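Local atomic coordinates of uncharacterized ACR, COG1565 superfamily (Burkholderia thailandensis, PDB entry 4F3N), a protein that is of unknown function but binds S-adenosyl-L-homocysteine and is probably an S-adenosylmethionine-dependent methyltransferase, perhaps one that modifies arginines in proteins. Residues A[127-132]-A[208-213]; A[142-147]-A[279-284]. All coordinates share one frame; numbering follows the deposited sequence.

Contact 1. Residues A[127-132]-A[208-213]; sequences RPVAQA and EGVVVG
Val210 fits between Val129 and Ala132 of helix 118-136, an apolar helix-on-sheet contact inside the Rossmann-like domain of the methyltransferase superfamily. The helix runs immediately before the first strand of the central sheet, 140-144, and packs against strand 210-214, the next strand in the sheet order. The chain turns a corner at Gly209, whose backbone angles (phi 154°, psi -155°) would jam a side chain against the carbonyl oxygen of Glu208, and Val210 is the first residue beyond it to point its side chain at the helix.

From the backbone, the Val210 side chain divides at CB, which lies 4.3 Å from Val129 CG1; the closest touches on each side are made by its two methyls. CG1 lies anti to the backbone N (chi1 170°), which brings it to CG1 of Val129, 4.2 Å away, the two valines crossing at a slant. CG2, on the other branch, reaches Ala132, whose CB points toward the strand and comes within 3.8 Å. These two touches, one helical turn apart, set Val210 against the groove between positions 129 and 132.

No hydrogen bond joins the segments, and all three touching residues are buried. Val129 also packs on Leu159 of helix 150-161, the neighbouring helix on this side of the sheet, while Ala132 meets Ala293 and Val210 meets Phe295, both on strand 293-298. The next residue, Val211, faces the other side of the sheet, onto Val285 and Met288 of helix 276-288. Within the helix, Ala132 N donates to Pro128 O at 2.9 Å. The one polar atom that the valine methyls approach across the contact is the carbonyl oxygen of Val129, 4.0 Å from CG2 of Val210.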
loop_
_atom_site.group_PDB
_atom_site.type_symbol
_atom_site.label_atom_id
_atom_site.label_comp_id
_atom_site.label_asym_id
_atom_site.label_seq_id
_atom_site.Cartn_x
_atom_site.Cartn_y
_atom_site.Cartn_z
ATOM N N ARG A 127 5.443 -19.148 1.100
ATOM C CA ARG A 127 5.882 -19.924 2.266
ATOM C C ARG A 127 5.316 -19.476 3.615
ATOM O O ARG A 127 4.642 -20.268 4.289
ATOM C CB ARG A 127 7.390 -20.071 2.255
ATOM C CG ARG A 127 7.770 -20.914 1.041
ATOM C CD ARG A 127 9.242 -21.001 0.743
ATOM N NE ARG A 127 9.425 -21.692 -0.548
ATOM C CZ ARG A 127 10.585 -22.153 -0.994
ATOM N NH1 ARG A 127 11.699 -21.997 -0.273
ATOM N NH2 ARG A 127 10.628 -22.776 -2.176
ATOM N N PRO A 128 5.544 -18.206 4.002
ATOM C CA PRO A 128 4.821 -17.741 5.205
ATOM C C PRO A 128 3.305 -17.713 5.080
ATOM O O PRO A 128 2.617 -17.896 6.089
ATOM C CB PRO A 128 5.400 -16.325 5.458
ATOM C CG PRO A 128 6.045 -15.925 4.151
ATOM C CD PRO A 128 6.440 -17.177 3.437
ATOM N N VAL A 129 2.746 -17.500 3.896
ATOM C CA VAL A 129 1.303 -17.601 3.741
ATOM C C VAL A 129 0.841 -19.021 4.088
ATOM O O VAL A 129 -0.075 -19.211 4.869
ATOM C CB VAL A 129 0.845 -17.160 2.349
ATOM C CG1 VAL A 129 -0.639 -17.467 2.078
ATOM C CG2 VAL A 129 1.084 -15.643 2.244
ATOM N N ALA A 130 1.511 -20.016 3.544
ATOM C CA ALA A 130 1.152 -21.417 3.850
ATOM C C ALA A 130 1.335 -21.723 5.346
ATOM O O ALA A 130 0.495 -22.384 5.981
ATOM C CB ALA A 130 1.966 -22.361 2.964
ATOM N N GLN A 131 2.425 -21.245 5.927
ATOM C CA GLN A 131 2.652 -21.445 7.337
ATOM C C GLN A 131 1.553 -20.813 8.187
ATOM O O GLN A 131 1.141 -21.402 9.185
ATOM C CB GLN A 131 4.038 -20.945 7.762
ATOM C CG GLN A 131 4.422 -21.449 9.132
ATOM C CD GLN A 131 5.881 -21.158 9.514
ATOM O OE1 GLN A 131 6.416 -20.108 9.199
ATOM N NE2 GLN A 131 6.528 -22.109 10.197
ATOM N N ALA A 132 1.065 -19.634 7.818
ATOM C CA ALA A 132 -0.004 -18.979 8.567
ATOM C C ALA A 132 -1.326 -19.725 8.402
ATOM O O ALA A 132 -2.073 -19.868 9.380
ATOM C CB ALA A 132 -0.140 -17.515 8.141
ATOM N N GLU A 208 -11.897 -15.855 7.777
ATOM C CA GLU A 208 -10.977 -16.858 8.294
ATOM C C GLU A 208 -10.014 -17.240 7.186
ATOM O O GLU A 208 -10.394 -17.873 6.196
ATOM C CB GLU A 208 -11.723 -18.080 8.803
ATOM C CG GLU A 208 -12.599 -17.784 10.006
ATOM C CD GLU A 208 -13.189 -19.035 10.627
ATOM O OE1 GLU A 208 -12.823 -20.157 10.194
ATOM O OE2 GLU A 208 -14.019 -18.874 11.543
ATOM N N GLY A 209 -8.752 -16.858 7.336
ATOM C CA GLY A 209 -7.753 -17.117 6.311
ATOM C C GLY A 209 -6.652 -16.099 6.405
ATOM O O GLY A 209 -6.413 -15.506 7.477
ATOM N N VAL A 210 -5.980 -15.875 5.287
ATOM C CA VAL A 210 -4.816 -14.956 5.217
ATOM C C VAL A 210 -5.145 -13.781 4.278
ATOM O O VAL A 210 -5.538 -13.969 3.116
ATOM C CB VAL A 210 -3.521 -15.627 4.762
ATOM C CG1 VAL A 210 -2.457 -14.559 4.485
ATOM C CG2 VAL A 210 -3.035 -16.637 5.785
ATOM N N VAL A 211 -5.029 -12.583 4.840
ATOM C CA VAL A 211 -5.276 -11.351 4.088
ATOM C C VAL A 211 -3.901 -10.824 3.641
ATOM O O VAL A 211 -2.906 -10.878 4.380
ATOM C CB VAL A 211 -5.977 -10.295 4.964
ATOM C CG1 VAL A 211 -6.195 -8.992 4.187
ATOM C CG2 VAL A 211 -7.239 -10.893 5.599
ATOM N N VAL A 212 -3.867 -10.352 2.406
ATOM C CA VAL A 212 -2.639 -9.779 1.778
ATOM C C VAL A 212 -2.934 -8.353 1.265
ATOM O O VAL A 212 -3.922 -8.115 0.550
ATOM C CB VAL A 212 -2.103 -10.640 0.637
ATOM C CG1 VAL A 212 -0.869 -9.947 0.001
ATOM C CG2 VAL A 212 -1.711 -12.036 1.117
ATOM N N GLY A 213 -2.141 -7.364 1.697
ATOM C CA GLY A 213 -2.280 -5.990 1.213
ATOM C C GLY A 213 -0.910 -5.525 0.754
ATOM O O GLY A 213 -0.104 -5.095 1.568
#

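Contact 2. Residues A[142-147]-A[279-284]; sequences MEFGAG and VAFVRT
Where strand 140-144 ends and gives way to a glycine-rich turn, Phe144 meets Phe281 of helix 276-288 in a tilted edge-to-face pair. The ring planes lie at 57° to one another and the ring centroids are 4.5 Å apart. Phe281 brings the CE1-CZ side of its ring over one face of Phe144: CE1 stands above the middle of that ring, and CZ lies over the CG end of the same face, 3.5 Å from Phe144 CG.

The side chains arrive from opposite directions. With CG anti to the backbone N at Phe281 (chi1 177°), the ring reaches out from the helix and bridges backbones whose nearest CA atoms, those of Phe144 and Phe281, are still 10.5 Å apart. The turn that follows, Gly145-Ala146-Gly147, is consistent, in its position and its glycines, with the cofactor-binding loop of Rossmann-like methyltransferases, and all three residues have positive phi. The carbonyls of Gly145 and Gly147 both accept from Gln182 NE2, which ties the two ends of the turn together.

Met220 touches both aromatic rings, Leu217 packs on Phe281, and Val172 of the adjacent strand packs on Phe144. One turn along the helix, Thr284 OG1 donates back to Ala280 O at 2.9 Å, approaching from the opposite face of the carbonyl plane to Thr284 N.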
loop_
_atom_site.group_PDB
_atom_site.type_symbol
_atom_site.label_atom_id
_atom_site.label_comp_id
_atom_site.label_asym_id
_atom_site.label_seq_id
_atom_site.Cartn_x
_atom_site.Cartn_y
_atom_site.Cartn_z
ATOM N N MET A 142 -7.383 -13.672 0.972
ATOM C CA MET A 142 -8.090 -12.489 0.511
ATOM C C MET A 142 -7.071 -11.392 0.243
ATOM O O MET A 142 -6.303 -11.015 1.124
ATOM C CB MET A 142 -9.129 -11.977 1.547
ATOM C CG MET A 142 -9.725 -10.657 1.102
ATOM S SD MET A 142 -10.724 -9.936 2.418
ATOM C CE MET A 142 -12.044 -10.874 1.992
ATOM N N GLU A 143 -7.052 -10.882 -0.979
ATOM C CA GLU A 143 -6.139 -9.806 -1.322
ATOM C C GLU A 143 -6.947 -8.517 -1.536
ATOM O O GLU A 143 -7.960 -8.480 -2.246
ATOM C CB GLU A 143 -5.292 -10.174 -2.561
ATOM C CG GLU A 143 -4.312 -9.064 -2.857
ATOM C CD GLU A 143 -3.399 -9.278 -4.031
ATOM O OE1 GLU A 143 -3.546 -10.273 -4.740
ATOM O OE2 GLU A 143 -2.528 -8.385 -4.208
ATOM N N PHE A 144 -6.510 -7.435 -0.912
ATOM C CA PHE A 144 -7.195 -6.151 -1.106
ATOM C C PHE A 144 -6.479 -5.431 -2.213
ATOM O O PHE A 144 -5.260 -5.368 -2.202
ATOM C CB PHE A 144 -7.179 -5.304 0.203
ATOM C CG PHE A 144 -7.931 -3.983 0.078
ATOM C CD1 PHE A 144 -9.287 -3.912 0.328
ATOM C CD2 PHE A 144 -7.277 -2.837 -0.380
ATOM C CE1 PHE A 144 -9.977 -2.700 0.176
ATOM C CE2 PHE A 144 -7.945 -1.617 -0.532
ATOM C CZ PHE A 144 -9.309 -1.550 -0.273
ATOM N N GLY A 145 -7.276 -4.864 -3.148
ATOM C CA GLY A 145 -6.776 -4.102 -4.297
ATOM C C GLY A 145 -6.431 -5.038 -5.444
ATOM O O GLY A 145 -7.269 -5.328 -6.278
ATOM N N ALA A 146 -5.209 -5.551 -5.392
ATOM C CA ALA A 146 -4.680 -6.683 -6.197
ATOM C C ALA A 146 -4.054 -6.247 -7.502
ATOM O O ALA A 146 -3.562 -7.081 -8.279
ATOM C CB ALA A 146 -5.674 -7.839 -6.393
ATOM N N GLY A 147 -4.014 -4.928 -7.737
ATOM C CA GLY A 147 -3.373 -4.437 -8.985
ATOM C C GLY A 147 -3.949 -5.044 -10.264
ATOM O O GLY A 147 -5.152 -5.039 -10.458
ATOM N N VAL A 279 -5.080 3.771 8.844
ATOM C CA VAL A 279 -5.369 3.302 10.182
ATOM C C VAL A 279 -6.794 2.695 10.276
ATOM O O VAL A 279 -7.000 1.593 10.840
ATOM C CB VAL A 279 -5.084 4.435 11.245
ATOM C CG1 VAL A 279 -5.760 4.144 12.572
ATOM C CG2 VAL A 279 -3.574 4.584 11.429
ATOM N N ALA A 280 -7.775 3.407 9.715
ATOM C CA ALA A 280 -9.166 3.000 9.716
ATOM C C ALA A 280 -9.266 1.676 9.022
ATOM O O ALA A 280 -9.971 0.774 9.487
ATOM C CB ALA A 280 -10.026 4.026 8.991
ATOM N N PHE A 281 -8.529 1.554 7.911
ATOM C CA PHE A 281 -8.539 0.298 7.123
ATOM C C PHE A 281 -7.973 -0.885 7.875
ATOM O O PHE A 281 -8.580 -1.951 7.905
ATOM C CB PHE A 281 -7.761 0.518 5.831
ATOM C CG PHE A 281 -7.637 -0.710 4.961
ATOM C CD1 PHE A 281 -8.722 -1.177 4.233
ATOM C CD2 PHE A 281 -6.444 -1.385 4.863
ATOM C CE1 PHE A 281 -8.615 -2.320 3.452
ATOM C CE2 PHE A 281 -6.329 -2.516 4.037
ATOM C CZ PHE A 281 -7.409 -2.975 3.347
ATOM N N VAL A 282 -6.829 -0.701 8.519
ATOM C CA VAL A 282 -6.213 -1.770 9.294
ATOM C C VAL A 282 -7.087 -2.169 10.488
ATOM O O VAL A 282 -7.260 -3.356 10.763
ATOM C CB VAL A 282 -4.784 -1.422 9.692
ATOM C CG1 VAL A 282 -4.162 -2.450 10.694
ATOM C CG2 VAL A 282 -3.950 -1.324 8.419
ATOM N N ARG A 283 -7.718 -1.188 11.146
ATOM C CA ARG A 283 -8.656 -1.539 12.200
ATOM C C ARG A 283 -9.753 -2.423 11.654
ATOM O O ARG A 283 -10.119 -3.386 12.311
ATOM C CB ARG A 283 -9.259 -0.295 12.838
ATOM C CG ARG A 283 -8.259 0.489 13.662
ATOM C CD ARG A 283 -8.943 1.703 14.262
ATOM N NE ARG A 283 -8.074 2.434 15.174
ATOM C CZ ARG A 283 -8.288 3.679 15.597
ATOM N NH1 ARG A 283 -9.358 4.370 15.204
ATOM N NH2 ARG A 283 -7.440 4.231 16.459
ATOM N N THR A 284 -10.313 -2.054 10.505
ATOM C CA THR A 284 -11.446 -2.775 9.929
ATOM C C THR A 284 -11.023 -4.193 9.563
ATOM O O THR A 284 -11.737 -5.137 9.827
ATOM C CB THR A 284 -12.016 -2.033 8.696
ATOM O OG1 THR A 284 -12.469 -0.716 9.115
ATOM C CG2 THR A 284 -13.105 -2.810 8.040
#

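In the fold
The contacts lie on opposite faces of one sheet, their centres 14 Å apart. Strands 140-144 and 210-214, one from each contact, are parallel neighbours: Met142 N lies 2.8 Å from Val210 O, and Val212 N lies 2.8 Å from Met142 O, both probable hydrogen bonds. Contact 1 packs helix 118-136 against one face of this pair, while contact 2 joins helix 276-288 to the other, at the C-terminal end of strand 140-144. Asn214, which binds S-adenosyl-L-homocysteine in another structure of this protein, closes strand 210-214. The side chain of Asn214 is about 8 Å from that of Phe144 and about 10 Å from that of Val129. No cofactor is bound here.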